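Local coordinates for carbohydrate binding protein, putative, CPB33A (Cellvibrio japonicus, PDB 5FJQ), which is a copper-binding lytic polysaccharide monooxygenase important for efficient chitin use by this bacterium, and probably cleaves chitin oxidatively through the domain described here, at residues N35-V46 / C63-M73; S123-S131 / H142-T150. All coordinates share one frame; numbering follows the deposited sequence.

Contact 1. Residues N35-V46 / C63-M73; sequences NGGLYTPQEVAV and CSANRANLFGM
G37 N donates to N69 O at 2.7 Å, with an N-H...O angle of 148°, the shortest polar bond between segments 35-46 and 63-73. The side chains of N69 and L70 close on the same glycine: N69 OD1 lies 3.2 Å from G37 CA, and L70 CD2 rests against G37 C at 3.3 Å. Next to them L38 CD2 meets M73 SD. At the other end of the contact, NH1 of R67 donates to A45 O at 3.1 Å, with an N-H...O angle of 156° and the oxygen at the guanidinium edge, close to its plane. E43 O lies over the centre of one face, about 3.0 Å above the plane; it makes no hydrogen bond there, but its partial negative charge probably steadies the cation. The R67 chain leaves the end of the S64-R67 type I' turn extended and then bends at chi3 (68°), which turns the head onto these carbonyls. The carboxylate of E43 adds a long salt bridge, OE2 to R67 NH2 at 3.7 Å, its plane steeply inclined to the guanidinium. Beneath this polar layer V44, the centre of an inverse gamma turn, presses CG2 on L70 CD1 at 3.5 Å, a tight carbon contact, while its CG1 rests on A65 CB. C63 ties this loop by a disulfide to C174 on strand 169-178, with which strand 45-47 also pairs. The side chain of E43 comes within about 4 Å of that of H1, a copper ligand. These loops and short 3-10 turns belong to the long insertion between the first core strand, 2-6, and the later sandwich strands, which is usual in AA10 lytic polysaccharide monooxygenases and here lies beside the copper site.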
# COMPACT_ATOMS: atom_id res chain seq x y z
N ASN A 35 10.58 7.05 -9.32
CA ASN A 35 9.95 5.75 -9.44
C ASN A 35 10.93 4.58 -9.66
O ASN A 35 10.50 3.52 -10.05
CB ASN A 35 8.94 5.74 -10.57
CG ASN A 35 9.59 5.53 -11.97
OD1 ASN A 35 10.84 5.71 -12.17
ND2 ASN A 35 8.74 5.22 -12.96
N GLY A 36 12.24 4.77 -9.47
CA GLY A 36 13.12 3.65 -9.81
C GLY A 36 12.96 2.55 -8.74
O GLY A 36 13.36 1.40 -8.93
N GLY A 37 12.37 2.89 -7.58
CA GLY A 37 11.97 1.80 -6.65
C GLY A 37 10.88 0.86 -7.18
O GLY A 37 10.46 -0.07 -6.50
N LEU A 38 10.35 1.12 -8.38
CA LEU A 38 9.26 0.31 -8.89
C LEU A 38 9.73 -1.06 -9.32
O LEU A 38 8.89 -1.96 -9.53
CB LEU A 38 8.47 1.00 -10.02
CG LEU A 38 7.55 2.20 -9.74
CD1 LEU A 38 7.05 2.79 -11.04
CD2 LEU A 38 6.40 1.75 -8.87
N TYR A 39 11.05 -1.22 -9.47
CA TYR A 39 11.66 -2.54 -9.79
C TYR A 39 11.64 -3.48 -8.57
O TYR A 39 11.93 -4.69 -8.66
CB TYR A 39 13.14 -2.31 -10.15
CG TYR A 39 13.28 -1.93 -11.57
CD1 TYR A 39 13.16 -2.91 -12.60
CD2 TYR A 39 13.44 -0.61 -11.93
CE1 TYR A 39 13.24 -2.52 -13.93
CE2 TYR A 39 13.53 -0.23 -13.25
CZ TYR A 39 13.46 -1.19 -14.24
OH TYR A 39 13.54 -0.74 -15.52
N THR A 40 11.44 -2.88 -7.39
CA THR A 40 11.57 -3.67 -6.14
C THR A 40 10.34 -3.39 -5.24
O THR A 40 10.46 -2.90 -4.12
CB THR A 40 12.87 -3.37 -5.35
OG1 THR A 40 12.91 -1.99 -5.07
CG2 THR A 40 14.14 -3.74 -6.08
N PRO A 41 9.14 -3.66 -5.77
CA PRO A 41 7.84 -3.46 -5.11
C PRO A 41 7.70 -4.13 -3.73
O PRO A 41 6.93 -3.64 -2.88
CB PRO A 41 6.86 -4.08 -6.12
CG PRO A 41 7.68 -5.12 -6.85
CD PRO A 41 8.98 -4.34 -7.07
N GLN A 42 8.50 -5.16 -3.50
CA GLN A 42 8.53 -5.97 -2.26
C GLN A 42 9.27 -5.30 -1.08
O GLN A 42 9.29 -5.81 0.06
CB GLN A 42 9.14 -7.35 -2.57
CG GLN A 42 10.65 -7.35 -2.81
CD GLN A 42 11.04 -7.04 -4.27
OE1 GLN A 42 10.25 -6.46 -5.06
NE2 GLN A 42 12.25 -7.44 -4.66
N GLU A 43 9.89 -4.15 -1.39
CA GLU A 43 10.78 -3.46 -0.54
C GLU A 43 10.30 -2.06 -0.13
O GLU A 43 11.12 -1.15 0.02
CB GLU A 43 12.00 -3.26 -1.38
CG GLU A 43 13.27 -3.31 -0.66
CD GLU A 43 14.35 -3.71 -1.63
OE1 GLU A 43 14.41 -4.93 -1.96
OE2 GLU A 43 15.07 -2.81 -2.11
N VAL A 44 9.01 -1.84 -0.01
CA VAL A 44 8.57 -0.52 0.40
C VAL A 44 8.58 -0.66 1.91
O VAL A 44 7.55 -0.95 2.56
CB VAL A 44 7.19 -0.13 -0.24
CG1 VAL A 44 6.71 1.23 0.19
CG2 VAL A 44 7.22 -0.18 -1.76
N ALA A 45 9.78 -0.47 2.48
CA ALA A 45 10.13 -1.08 3.79
C ALA A 45 10.68 -0.07 4.75
O ALA A 45 11.35 0.87 4.32
CB ALA A 45 11.15 -2.21 3.62
N VAL A 46 10.47 -0.28 6.04
CA VAL A 46 11.13 0.55 7.06
C VAL A 46 11.73 -0.37 8.08
O VAL A 46 11.01 -1.14 8.70
CB VAL A 46 10.17 1.56 7.72
CG1 VAL A 46 10.84 2.32 8.83
CG2 VAL A 46 9.67 2.62 6.75
N CYS A 63 2.80 6.20 0.90
CA CYS A 63 2.94 5.29 -0.24
C CYS A 63 4.37 4.94 -0.63
O CYS A 63 4.58 3.89 -1.26
CB CYS A 63 2.18 5.87 -1.44
SG CYS A 63 0.37 6.00 -1.24
N SER A 64 5.35 5.81 -0.34
CA SER A 64 6.77 5.53 -0.61
C SER A 64 7.49 4.98 0.63
O SER A 64 8.69 4.72 0.57
CB SER A 64 7.51 6.82 -1.00
OG SER A 64 7.24 7.88 -0.06
N ALA A 65 6.75 4.88 1.75
CA ALA A 65 7.36 4.60 3.05
C ALA A 65 8.58 5.54 3.23
O ALA A 65 9.57 5.15 3.80
CB ALA A 65 7.76 3.14 3.15
N ASN A 66 8.50 6.73 2.63
CA ASN A 66 9.54 7.78 2.69
C ASN A 66 10.84 7.43 1.96
O ASN A 66 11.92 8.00 2.25
CB ASN A 66 9.80 8.24 4.14
CG ASN A 66 10.43 9.62 4.23
OD1 ASN A 66 10.19 10.50 3.39
ND2 ASN A 66 11.20 9.84 5.29
N ARG A 67 10.74 6.53 0.98
CA ARG A 67 11.86 6.18 0.16
C ARG A 67 11.85 7.00 -1.12
O ARG A 67 10.85 7.00 -1.81
CB ARG A 67 11.78 4.69 -0.16
CG ARG A 67 11.86 3.91 1.16
CD ARG A 67 11.48 2.49 1.06
NE ARG A 67 12.45 1.77 0.26
CZ ARG A 67 13.32 0.85 0.71
NH1 ARG A 67 13.37 0.46 2.00
NH2 ARG A 67 14.13 0.24 -0.16
N ALA A 68 12.95 7.68 -1.45
CA ALA A 68 12.89 8.67 -2.52
C ALA A 68 12.59 8.09 -3.92
O ALA A 68 11.94 8.72 -4.78
CB ALA A 68 14.17 9.54 -2.52
N ASN A 69 13.15 6.92 -4.20
CA ASN A 69 12.94 6.26 -5.49
C ASN A 69 11.44 5.75 -5.67
O ASN A 69 11.13 5.06 -6.64
CB ASN A 69 14.01 5.13 -5.69
CG ASN A 69 13.81 3.91 -4.77
OD1 ASN A 69 12.73 3.70 -4.19
ND2 ASN A 69 14.80 3.00 -4.77
N LEU A 70 10.56 6.12 -4.75
CA LEU A 70 9.11 5.86 -4.86
C LEU A 70 8.28 7.12 -4.56
O LEU A 70 7.06 7.05 -4.43
CB LEU A 70 8.67 4.78 -3.89
CG LEU A 70 9.29 3.39 -4.06
CD1 LEU A 70 9.06 2.58 -2.81
CD2 LEU A 70 8.77 2.64 -5.33
N PHE A 71 8.94 8.25 -4.42
CA PHE A 71 8.25 9.53 -4.17
C PHE A 71 7.13 9.82 -5.22
O PHE A 71 6.22 10.57 -4.94
CB PHE A 71 9.26 10.66 -4.14
CG PHE A 71 9.93 10.86 -2.79
CD1 PHE A 71 9.69 9.98 -1.69
CD2 PHE A 71 10.86 11.90 -2.63
CE1 PHE A 71 10.32 10.16 -0.46
CE2 PHE A 71 11.50 12.09 -1.39
CZ PHE A 71 11.23 11.21 -0.31
N GLY A 72 7.18 9.16 -6.39
CA GLY A 72 6.20 9.32 -7.45
C GLY A 72 4.86 8.73 -6.94
O GLY A 72 3.79 9.24 -7.24
N MET A 73 5.00 7.71 -6.09
CA MET A 73 3.88 7.04 -5.40
C MET A 73 3.12 7.91 -4.43
O MET A 73 1.96 7.57 -4.08
CB MET A 73 4.31 5.70 -4.74
CG MET A 73 4.91 4.66 -5.70
SD MET A 73 3.73 4.11 -6.95
CE MET A 73 4.13 5.20 -8.30

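Contact 2. Residues S123-S131 / H142-T150; sequences SDLQLIHDS and HNVILPYRT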
# COMPACT_ATOMS: atom_id res chain seq x y z
N SER A 123 -3.81 10.74 9.34
CA SER A 123 -5.13 11.13 9.80
C SER A 123 -6.26 10.78 8.77
O SER A 123 -7.43 10.79 9.10
CB SER A 123 -5.13 12.62 10.16
OG SER A 123 -4.87 13.40 9.00
N ASP A 124 -5.89 10.44 7.53
CA ASP A 124 -6.85 10.08 6.47
C ASP A 124 -7.37 8.61 6.50
O ASP A 124 -8.23 8.25 5.69
CB ASP A 124 -6.24 10.26 5.08
CG ASP A 124 -6.09 11.71 4.64
OD1 ASP A 124 -6.93 12.56 4.96
OD2 ASP A 124 -5.14 12.02 3.90
N LEU A 125 -6.84 7.79 7.42
CA LEU A 125 -6.98 6.35 7.36
C LEU A 125 -7.83 5.88 8.52
O LEU A 125 -7.72 6.33 9.64
CB LEU A 125 -5.63 5.67 7.46
CG LEU A 125 -4.75 5.91 6.25
CD1 LEU A 125 -3.52 5.10 6.58
CD2 LEU A 125 -5.51 5.39 5.00
N GLN A 126 -8.76 5.04 8.18
CA GLN A 126 -9.61 4.35 9.17
C GLN A 126 -9.20 2.90 9.11
O GLN A 126 -9.16 2.33 8.00
CB GLN A 126 -11.03 4.51 8.66
CG GLN A 126 -12.05 3.54 9.20
CD GLN A 126 -13.41 4.10 8.94
OE1 GLN A 126 -13.98 3.95 7.84
NE2 GLN A 126 -13.92 4.82 9.93
N LEU A 127 -8.95 2.26 10.26
CA LEU A 127 -8.74 0.78 10.26
C LEU A 127 -9.92 -0.08 9.74
O LEU A 127 -11.05 -0.06 10.26
CB LEU A 127 -8.41 0.26 11.65
CG LEU A 127 -7.91 -1.18 11.76
CD1 LEU A 127 -6.49 -1.37 11.15
CD2 LEU A 127 -7.90 -1.59 13.23
N ILE A 128 -9.64 -0.93 8.74
CA ILE A 128 -10.71 -1.72 8.25
C ILE A 128 -10.46 -3.25 8.39
O ILE A 128 -11.41 -4.04 8.28
CB ILE A 128 -11.26 -1.25 6.88
CG1 ILE A 128 -10.20 -1.28 5.75
CG2 ILE A 128 -12.03 0.09 7.07
CD1 ILE A 128 -10.81 -1.44 4.35
N HIS A 129 -9.21 -3.61 8.69
CA HIS A 129 -8.86 -5.00 8.86
C HIS A 129 -7.57 -5.20 9.64
O HIS A 129 -6.55 -4.47 9.43
CB HIS A 129 -8.77 -5.73 7.48
CG HIS A 129 -8.58 -7.21 7.58
ND1 HIS A 129 -9.65 -8.08 7.77
CD2 HIS A 129 -7.47 -7.99 7.57
CE1 HIS A 129 -9.20 -9.32 7.83
NE2 HIS A 129 -7.88 -9.29 7.71
N ASP A 130 -7.56 -6.26 10.44
CA ASP A 130 -6.36 -6.69 11.17
C ASP A 130 -6.32 -8.20 11.12
O ASP A 130 -7.28 -8.94 11.53
CB ASP A 130 -6.37 -6.11 12.60
CG ASP A 130 -5.10 -6.40 13.38
OD1 ASP A 130 -4.42 -7.40 13.16
OD2 ASP A 130 -4.77 -5.61 14.25
N SER A 131 -5.23 -8.70 10.55
CA SER A 131 -5.20 -10.09 10.28
C SER A 131 -4.67 -10.86 11.47
O SER A 131 -4.70 -12.04 11.47
CB SER A 131 -4.36 -10.38 9.07
OG SER A 131 -2.99 -10.41 9.42
N HIS A 142 -5.98 -11.90 2.92
CA HIS A 142 -6.84 -11.28 3.90
C HIS A 142 -8.15 -10.92 3.21
O HIS A 142 -8.17 -10.21 2.24
CB HIS A 142 -6.09 -10.07 4.45
CG HIS A 142 -4.69 -10.41 4.87
ND1 HIS A 142 -3.58 -9.91 4.24
CD2 HIS A 142 -4.24 -11.25 5.83
CE1 HIS A 142 -2.49 -10.42 4.79
NE2 HIS A 142 -2.86 -11.21 5.78
N ASN A 143 -9.25 -11.50 3.69
CA ASN A 143 -10.52 -11.11 3.17
C ASN A 143 -11.10 -9.89 3.87
O ASN A 143 -11.81 -10.07 4.86
CB ASN A 143 -11.49 -12.22 3.47
CG ASN A 143 -11.93 -12.93 2.23
OD1 ASN A 143 -11.08 -13.44 1.45
ND2 ASN A 143 -13.26 -12.99 2.02
N VAL A 144 -10.88 -8.71 3.31
CA VAL A 144 -11.04 -7.42 4.03
C VAL A 144 -12.47 -7.07 3.80
O VAL A 144 -12.96 -7.28 2.66
CB VAL A 144 -10.13 -6.34 3.41
CG1 VAL A 144 -10.33 -4.95 4.05
CG2 VAL A 144 -8.69 -6.79 3.53
N ILE A 145 -13.20 -6.63 4.83
CA ILE A 145 -14.55 -6.22 4.55
C ILE A 145 -14.54 -4.71 4.20
O ILE A 145 -14.23 -3.85 5.05
CB ILE A 145 -15.58 -6.60 5.67
CG1 ILE A 145 -15.55 -8.09 6.07
CG2 ILE A 145 -16.98 -6.05 5.39
CD1 ILE A 145 -15.48 -9.13 4.95
N LEU A 146 -14.84 -4.38 2.94
CA LEU A 146 -14.85 -2.96 2.50
C LEU A 146 -16.11 -2.31 3.01
O LEU A 146 -17.23 -2.87 2.83
CB LEU A 146 -14.76 -2.86 0.98
CG LEU A 146 -13.52 -3.56 0.44
CD1 LEU A 146 -13.70 -3.84 -1.07
CD2 LEU A 146 -12.23 -2.81 0.74
N PRO A 147 -15.95 -1.14 3.68
CA PRO A 147 -17.13 -0.45 4.17
C PRO A 147 -17.90 0.22 3.02
O PRO A 147 -17.38 0.31 1.89
CB PRO A 147 -16.55 0.61 5.12
CG PRO A 147 -15.21 0.97 4.49
CD PRO A 147 -14.71 -0.34 3.87
N TYR A 148 -19.11 0.71 3.27
CA TYR A 148 -19.79 1.51 2.24
C TYR A 148 -18.95 2.72 1.82
O TYR A 148 -18.63 3.57 2.63
CB TYR A 148 -21.18 1.98 2.70
CG TYR A 148 -21.91 2.71 1.63
CD1 TYR A 148 -22.54 2.00 0.60
CD2 TYR A 148 -21.95 4.11 1.61
CE1 TYR A 148 -23.22 2.67 -0.43
CE2 TYR A 148 -22.63 4.79 0.60
CZ TYR A 148 -23.26 4.06 -0.42
OH TYR A 148 -23.93 4.73 -1.44
N ARG A 149 -18.67 2.82 0.51
CA ARG A 149 -18.02 3.97 -0.08
C ARG A 149 -18.60 4.15 -1.49
O ARG A 149 -19.23 3.23 -2.02
CB ARG A 149 -16.48 3.78 -0.18
CG ARG A 149 -15.64 3.74 1.12
CD ARG A 149 -15.75 5.02 1.94
NE ARG A 149 -14.81 5.08 3.06
CZ ARG A 149 -15.10 4.71 4.31
NH1 ARG A 149 -16.32 4.25 4.58
NH2 ARG A 149 -14.20 4.78 5.26
N THR A 150 -18.43 5.33 -2.07
CA THR A 150 -18.57 5.52 -3.52
C THR A 150 -17.27 6.24 -3.91
O THR A 150 -16.63 6.82 -3.05
CB THR A 150 -19.76 6.44 -3.90
OG1 THR A 150 -19.56 7.70 -3.26
CG2 THR A 150 -21.07 5.90 -3.38
O HOH W 1 -16.80 3.46 7.21
O HOH W 2 -12.09 -6.63 7.59
O HOH W 3 -14.07 -3.61 8.00
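Strands 126-130 and 142-146 run roughly antiparallel, at 146° with their axes 6.3 Å apart at closest approach, but belong to different sheets of the beta-sandwich. Strand 126-130 pairs with strand 102-109, where I128 and H129 form a classic beta bulge opposite Y107; strand 139-146 pairs with strand 88-96. No direct backbone hydrogen bond joins the two segments. Water does so instead: one molecule donates to I128 O and accepts from I145 N, also meeting H129 ND1 in the plane of the ring, and another donates to both I128 O and I145 O. I128 packs between the two strands, its CD1 touching V144 CG1 at 3.6 Å and P147 CD at 4.1 Å. The H129 side chain, with CG anti to the backbone N (chi1 -173°), lays one ring face over V144 CG2 and brings NE2 near H142 CB. The H142 ring, whose ND1 bonds Y107 OH, meets S131 CB through CD2. P147 CG lies over the rim of one face of the R149 guanidinium. At its edge, R149 NH2 donates to Q126 OE1 at 2.7 Å, and a water links the same oxygen to R149 NH1.

How the contacts relate
Contact 1 is buried and contact 2 only partly so; they lie on opposite sides of the chain's centre, about 23 Å apart between centres. Both reach the same mixed sheet, contact 1 through strand 45-47 and contact 2 through strand 126-130, but contact 2 alone also involves strand 139-146 of the three-stranded sheet. Contact 1 joins loops near the copper site, whereas contact 2 bridges the margins of two sheets farther from it. Each sets an arginine against oxygen acceptors: backbone carbonyls and a carboxylate at long salt-bridge distance in contact 1, a side-chain amide and water in contact 2. Ordered water bridges the segments of the more open contact 2, while direct backbone bonding and close apolar packing mark contact 1.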